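Local structure of transketolase (Campylobacter jejuni, 3L84) at residues I416-L421 against I456-T461; V584-S589 against Y600-F605. The protein is a transketolase, a member of the thiamine diphosphate-binding family whose multidomain chains pair into a two-subunit assembly. All blocks are in the same frame, centred on the assembly; numbering follows the deposited sequence.

Contact 1: residues I416-L421 against I456-T461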
loop_
_atom_site.group_PDB
_atom_site.type_symbol
_atom_site.label_atom_id
_atom_site.label_comp_id
_atom_site.label_asym_id
_atom_site.label_seq_id
_atom_site.Cartn_x
_atom_site.Cartn_y
_atom_site.Cartn_z
ATOM N N ILE A 416 4.121 -7.864 -7.485
ATOM C CA ILE A 416 2.911 -7.074 -7.576
ATOM C C ILE A 416 2.414 -6.652 -6.186
ATOM O O ILE A 416 1.857 -5.552 -6.013
ATOM C CB ILE A 416 1.815 -7.849 -8.335
ATOM C CG1 ILE A 416 0.587 -6.978 -8.570
ATOM C CG2 ILE A 416 1.423 -9.135 -7.641
ATOM C CD1 ILE A 416 0.888 -5.651 -9.305
ATOM N N PHE A 417 2.640 -7.449 -5.156
ATOM C CA PHE A 417 2.205 -7.167 -3.797
ATOM C C PHE A 417 3.200 -6.364 -3.002
ATOM O O PHE A 417 2.945 -6.031 -1.830
ATOM C CB PHE A 417 1.724 -8.450 -3.072
ATOM C CG PHE A 417 0.692 -9.166 -3.808
ATOM C CD1 PHE A 417 -0.301 -8.455 -4.509
ATOM C CD2 PHE A 417 0.719 -10.540 -3.893
ATOM C CE1 PHE A 417 -1.285 -9.114 -5.267
ATOM C CE2 PHE A 417 -0.276 -11.200 -4.669
ATOM C CZ PHE A 417 -1.223 -10.482 -5.346
ATOM N N SER A 418 4.301 -5.952 -3.633
ATOM C CA SER A 418 5.133 -4.892 -3.066
ATOM C C SER A 418 4.275 -3.661 -2.766
ATOM O O SER A 418 4.562 -2.904 -1.841
ATOM C CB SER A 418 6.284 -4.496 -3.990
ATOM O OG SER A 418 5.832 -3.901 -5.183
ATOM N N GLU A 419 3.220 -3.471 -3.546
ATOM C CA GLU A 419 2.373 -2.280 -3.350
ATOM C C GLU A 419 1.661 -2.317 -2.017
ATOM O O GLU A 419 1.332 -1.253 -1.473
ATOM C CB GLU A 419 1.390 -2.101 -4.490
ATOM C CG GLU A 419 2.099 -1.939 -5.814
ATOM C CD GLU A 419 1.288 -1.338 -6.928
ATOM O OE1 GLU A 419 0.050 -1.543 -6.962
ATOM O OE2 GLU A 419 1.885 -0.659 -7.775
ATOM N N TYR A 420 1.388 -3.495 -1.473
ATOM C CA TYR A 420 0.761 -3.592 -0.146
ATOM C C TYR A 420 1.707 -3.166 0.942
ATOM O O TYR A 420 1.208 -2.742 2.008
ATOM C CB TYR A 420 0.279 -5.024 0.135
ATOM C CG TYR A 420 -1.048 -5.440 -0.466
ATOM C CD1 TYR A 420 -1.240 -5.562 -1.818
ATOM C CD2 TYR A 420 -2.109 -5.811 0.370
ATOM C CE1 TYR A 420 -2.448 -5.994 -2.344
ATOM C CE2 TYR A 420 -3.333 -6.245 -0.145
ATOM C CZ TYR A 420 -3.497 -6.353 -1.503
ATOM O OH TYR A 420 -4.724 -6.795 -2.020
ATOM N N LEU A 421 3.020 -3.265 0.744
ATOM C CA LEU A 421 4.018 -2.950 1.781
ATOM C C LEU A 421 4.823 -1.679 1.528
ATOM O O LEU A 421 5.696 -1.306 2.343
ATOM C CB LEU A 421 4.932 -4.155 2.098
ATOM C CG LEU A 421 5.731 -4.742 0.931
ATOM C CD1 LEU A 421 6.833 -3.813 0.396
ATOM C CD2 LEU A 421 6.348 -6.084 1.372
ATOM N N ILE A 456 3.788 -4.120 -13.734
ATOM C CA ILE A 456 4.011 -3.209 -14.870
ATOM C C ILE A 456 4.743 -1.964 -14.387
ATOM O O ILE A 456 5.789 -1.589 -14.946
ATOM C CB ILE A 456 2.666 -2.805 -15.570
ATOM C CG1 ILE A 456 1.913 -4.013 -16.120
ATOM C CG2 ILE A 456 2.920 -1.748 -16.653
ATOM C CD1 ILE A 456 2.542 -4.703 -17.331
ATOM N N GLU A 457 4.218 -1.325 -13.353
ATOM C CA GLU A 457 4.678 -0.017 -12.866
ATOM C C GLU A 457 5.572 -0.076 -11.619
ATOM O O GLU A 457 6.090 0.957 -11.177
ATOM C CB GLU A 457 3.487 0.910 -12.584
ATOM C CG GLU A 457 2.591 0.540 -11.423
ATOM C CD GLU A 457 1.483 -0.483 -11.707
ATOM O OE1 GLU A 457 1.669 -1.444 -12.511
ATOM O OE2 GLU A 457 0.409 -0.395 -11.057
ATOM N N GLN A 458 5.752 -1.265 -11.049
ATOM C CA GLN A 458 6.436 -1.362 -9.768
ATOM C C GLN A 458 7.919 -1.078 -9.844
ATOM O O GLN A 458 8.491 -0.558 -8.881
ATOM C CB GLN A 458 6.147 -2.716 -9.125
ATOM C CG GLN A 458 4.693 -2.889 -8.679
ATOM C CD GLN A 458 3.714 -3.058 -9.830
ATOM O OE1 GLN A 458 4.049 -3.651 -10.850
ATOM N NE2 GLN A 458 2.486 -2.586 -9.662
ATOM N N LEU A 459 8.578 -1.455 -10.930
ATOM C CA LEU A 459 9.987 -1.130 -11.094
ATOM C C LEU A 459 10.166 0.382 -11.056
ATOM O O LEU A 459 11.099 0.899 -10.418
ATOM C CB LEU A 459 10.474 -1.743 -12.399
ATOM C CG LEU A 459 11.925 -1.971 -12.674
ATOM C CD1 LEU A 459 12.588 -2.782 -11.537
ATOM C CD2 LEU A 459 12.051 -2.738 -13.982
ATOM N N SER A 460 9.294 1.140 -11.697
ATOM C CA SER A 460 9.374 2.606 -11.671
ATOM C C SER A 460 9.257 3.140 -10.246
ATOM O O SER A 460 9.968 4.050 -9.851
ATOM C CB SER A 460 8.312 3.264 -12.526
ATOM O OG SER A 460 8.495 3.033 -13.901
ATOM N N THR A 461 8.313 2.611 -9.471
ATOM C CA THR A 461 8.130 3.010 -8.084
ATOM C C THR A 461 9.387 2.816 -7.263
ATOM O O THR A 461 9.828 3.751 -6.590
ATOM C CB THR A 461 7.006 2.244 -7.427
ATOM O OG1 THR A 461 5.780 2.536 -8.115
ATOM C CG2 THR A 461 6.859 2.547 -5.941
HETATM O O HOH W 1 3.985 0.808 -6.957
#

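Contact 2: residues V584-S589 against Y600-F605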
loop_
_atom_site.group_PDB
_atom_site.type_symbol
_atom_site.label_atom_id
_atom_site.label_comp_id
_atom_site.label_asym_id
_atom_site.label_seq_id
_atom_site.Cartn_x
_atom_site.Cartn_y
_atom_site.Cartn_z
ATOM N N VAL A 584 15.157 -1.944 -23.169
ATOM C CA VAL A 584 14.217 -3.022 -23.330
ATOM C C VAL A 584 13.918 -3.660 -21.965
ATOM O O VAL A 584 14.799 -4.218 -21.310
ATOM C CB VAL A 584 14.800 -4.094 -24.273
ATOM C CG1 VAL A 584 13.778 -5.195 -24.490
ATOM C CG2 VAL A 584 15.286 -3.473 -25.621
ATOM N N GLU A 585 12.664 -3.562 -21.520
ATOM C CA GLU A 585 12.247 -4.106 -20.237
ATOM C C GLU A 585 10.771 -4.470 -20.312
ATOM O O GLU A 585 9.991 -3.733 -20.863
ATOM C CB GLU A 585 12.448 -3.095 -19.094
ATOM C CG GLU A 585 13.866 -2.937 -18.613
ATOM C CD GLU A 585 13.998 -2.126 -17.326
ATOM O OE1 GLU A 585 13.167 -1.208 -17.025
ATOM O OE2 GLU A 585 14.991 -2.363 -16.637
ATOM N N ALA A 586 10.406 -5.558 -19.651
ATOM C CA ALA A 586 9.007 -5.974 -19.520
ATOM C C ALA A 586 8.369 -5.206 -18.363
ATOM O O ALA A 586 8.065 -5.741 -17.290
ATOM C CB ALA A 586 8.884 -7.497 -19.315
ATOM N N ALA A 587 8.215 -3.916 -18.586
ATOM C CA ALA A 587 7.747 -2.958 -17.561
ATOM C C ALA A 587 7.391 -1.685 -18.274
ATOM O O ALA A 587 7.821 -1.463 -19.409
ATOM C CB ALA A 587 8.850 -2.703 -16.522
ATOM N N HIS A 588 6.654 -0.815 -17.604
ATOM C CA HIS A 588 6.398 0.547 -18.127
ATOM C C HIS A 588 7.357 1.399 -17.379
ATOM O O HIS A 588 7.043 1.860 -16.263
ATOM C CB HIS A 588 4.985 0.984 -17.808
ATOM C CG HIS A 588 4.614 2.269 -18.440
ATOM N ND1 HIS A 588 3.648 3.069 -17.899
ATOM C CD2 HIS A 588 4.993 2.853 -19.606
ATOM C CE1 HIS A 588 3.484 4.126 -18.674
ATOM N NE2 HIS A 588 4.296 4.037 -19.704
ATOM N N SER A 589 8.538 1.535 -17.958
ATOM C CA SER A 589 9.707 2.145 -17.298
ATOM C C SER A 589 10.272 3.340 -18.137
ATOM O O SER A 589 11.340 3.336 -18.761
ATOM C CB SER A 589 10.734 1.096 -16.840
ATOM O OG SER A 589 10.931 0.091 -17.826
ATOM N N TYR A 600 11.519 0.253 -25.327
ATOM C CA TYR A 600 10.693 -0.842 -25.768
ATOM C C TYR A 600 10.221 -1.582 -24.528
ATOM O O TYR A 600 10.915 -2.419 -23.988
ATOM C CB TYR A 600 11.510 -1.767 -26.666
ATOM C CG TYR A 600 10.736 -2.761 -27.497
ATOM C CD1 TYR A 600 10.188 -2.398 -28.703
ATOM C CD2 TYR A 600 10.564 -4.067 -27.078
ATOM C CE1 TYR A 600 9.514 -3.297 -29.487
ATOM C CE2 TYR A 600 9.890 -4.966 -27.864
ATOM C CZ TYR A 600 9.375 -4.569 -29.067
ATOM O OH TYR A 600 8.687 -5.434 -29.902
ATOM N N GLY A 601 9.021 -1.201 -24.083
ATOM C CA GLY A 601 8.470 -1.680 -22.834
ATOM C C GLY A 601 7.041 -2.119 -22.996
ATOM O O GLY A 601 6.606 -2.517 -24.088
ATOM N N ILE A 602 6.279 -2.006 -21.905
ATOM C CA ILE A 602 4.867 -2.332 -21.890
ATOM C C ILE A 602 4.125 -1.113 -21.354
ATOM O O ILE A 602 4.458 -0.658 -20.245
ATOM C CB ILE A 602 4.601 -3.570 -21.011
ATOM C CG1 ILE A 602 5.446 -4.750 -21.419
ATOM C CG2 ILE A 602 3.086 -3.908 -20.997
ATOM C CD1 ILE A 602 5.352 -5.911 -20.412
ATOM N N GLU A 603 3.116 -0.673 -22.046
ATOM C CA GLU A 603 2.379 0.558 -21.666
ATOM C C GLU A 603 1.001 0.260 -21.105
ATOM O O GLU A 603 0.338 1.183 -20.601
ATOM C CB GLU A 603 2.297 1.495 -22.853
ATOM C CG GLU A 603 3.642 2.039 -23.250
ATOM C CD GLU A 603 3.528 3.017 -24.390
ATOM O OE1 GLU A 603 3.499 4.245 -24.120
ATOM O OE2 GLU A 603 3.423 2.557 -25.561
ATOM N N SER A 604 0.529 -0.963 -21.217
ATOM C CA SER A 604 -0.790 -1.385 -20.772
ATOM C C SER A 604 -0.645 -2.343 -19.603
ATOM O O SER A 604 0.454 -2.732 -19.242
ATOM C CB SER A 604 -1.534 -2.065 -21.936
ATOM O OG SER A 604 -0.962 -3.310 -22.237
ATOM N N PHE A 605 -1.767 -2.789 -19.059
ATOM C CA PHE A 605 -1.777 -3.961 -18.206
ATOM C C PHE A 605 -1.563 -5.235 -19.024
ATOM O O PHE A 605 -1.613 -5.207 -20.273
ATOM C CB PHE A 605 -3.016 -4.053 -17.342
ATOM C CG PHE A 605 -3.111 -2.951 -16.318
ATOM C CD1 PHE A 605 -2.235 -2.921 -15.240
ATOM C CD2 PHE A 605 -4.077 -1.962 -16.397
ATOM C CE1 PHE A 605 -2.312 -1.929 -14.266
ATOM C CE2 PHE A 605 -4.152 -0.952 -15.448
ATOM C CZ PHE A 605 -3.257 -0.939 -14.371
HETATM O O HOH W 2 4.132 5.554 -21.879
#

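Contact 1: residues I416-L421 against I456-T461
Gln-458 and Glu-419 carry this contact: the amide NE2 of Gln-458 donates to OE2 of Glu-419 over 2.8 Å, with an N-H...O angle of 156°. The donor stands above the carboxylate, 79° out of its plane, and the two side chains cross at about a right angle. A bend at chi2 (72°) turns CD of Gln-458 so that the amide lies between Glu-419 and the backbone N of Ile-456. There OE1 accepts Ile-456 N in the carbonyl plane at 2.9 Å, so both ends of the amide are bonded and its flip is fixed. Ile-416 closes the tight part, its CD1 lying 3.5 Å from Gln-458 NE2.

OE2 of Glu-419 also comes within 3.6 Å of OE2 of Glu-457, the carboxylate planes nearly perpendicular. Lys-422 of the second subunit forms salt bridges to both oxygens, which probably offsets the repulsion of the like charges.

On the looser side the segments are joined less directly, through one water in an otherwise buried contact. It donates to Glu-419 OE2 at 2.7 Å and spans to Thr-461 OG1, also at 2.7 Å, a hydroxyl that pairs with its counterpart Thr-461 of the second subunit. Nearby, Ser-418 OG packs 3.8 Å from Gln-458 CG and is hydrogen-bonded to Phe-415 O.

Helix 418-431, which leads from strand 408-414 to its parallel neighbour 436-440 as a beta-alpha-beta crossover, is thus joined to helix 458-464 at the subunit interface of a transketolase pyrimidine-binding domain.

Contact 2: residues V584-S589 against Y600-F605
The imidazole of His-588 has CA of Glu-603 over one face, 4.0 Å above the plane and offset toward the rim, while a water sits in plane at its edge. That water lies 2.7 Å from His-588 NE2 and donates to OE1 of Glu-603, also at 2.7 Å, bridging a ring and a carboxylate whose planes are 47° apart. The other nitrogen, ND1, is hydrogen-bonded to Ala-464 O of the second subunit. With CG anti to the backbone N (chi1 -173°) the ring of His-588 runs beside Glu-603; its CB lies 3.0 Å from Ile-602 O. The ring of Tyr-600 is approached obliquely by Val-584 CG1 and meets Phe-628 edge-to-face; its hydroxyl bonds to Gly-619 O.

Val-584 and Tyr-600 form a parallel bridge at the end of strands 580-584 and 598-600, the latter an outermost strand of the mixed sheet in the transketolase C-terminal domain. Glu-585 N to Tyr-600 O, at 3.2 Å, is one of the backbone bonds of this bridge, and Tyr-600 also bonds to Gly-583, on the other side of Val-584. The first segment then leaves the sheet in an inverse gamma turn centred on Ala-586. The turn brings Ala-587 O round to accept Ile-602 N at 3.0 Å. Gly-601 CA packs against carbonyls of the first segment, 3.2 Å from Glu-585 O in a C-H...O contact and close to Ala-587 O too. Ile-602 stretches its side chain (chi2 171°), setting CD1 3.7 Å from Ala-586 C and against the Ala-586 methyl. Glu-585 turns its acid end elsewhere: OE1 takes Ser-589 OG on its anti lone pair, and OE2 bonds to Ser-533 and forms a salt bridge with Arg-463.

In the fold
From the N terminus, the chain first reaches contact 1, which closes a loop of 34 residues that holds strand 436-440, all within the pyrimidine-binding domain. Further along the chain, contact 2, in the C-terminal domain, closes a shorter loop of 10 residues between two neighbouring strands. The two loops follow in series, neither nesting nor crossing. They meet in space: Ile-456 O is 2.9 Å from His-588 N, a probable hydrogen bond, and Ser-460 OG lies 3.0 Å from His-588 O. Residues 456-461 thereby join helix 418-431 to the loop that follows strand 580-584 of the C-terminal sheet, and both contacts reach the second subunit.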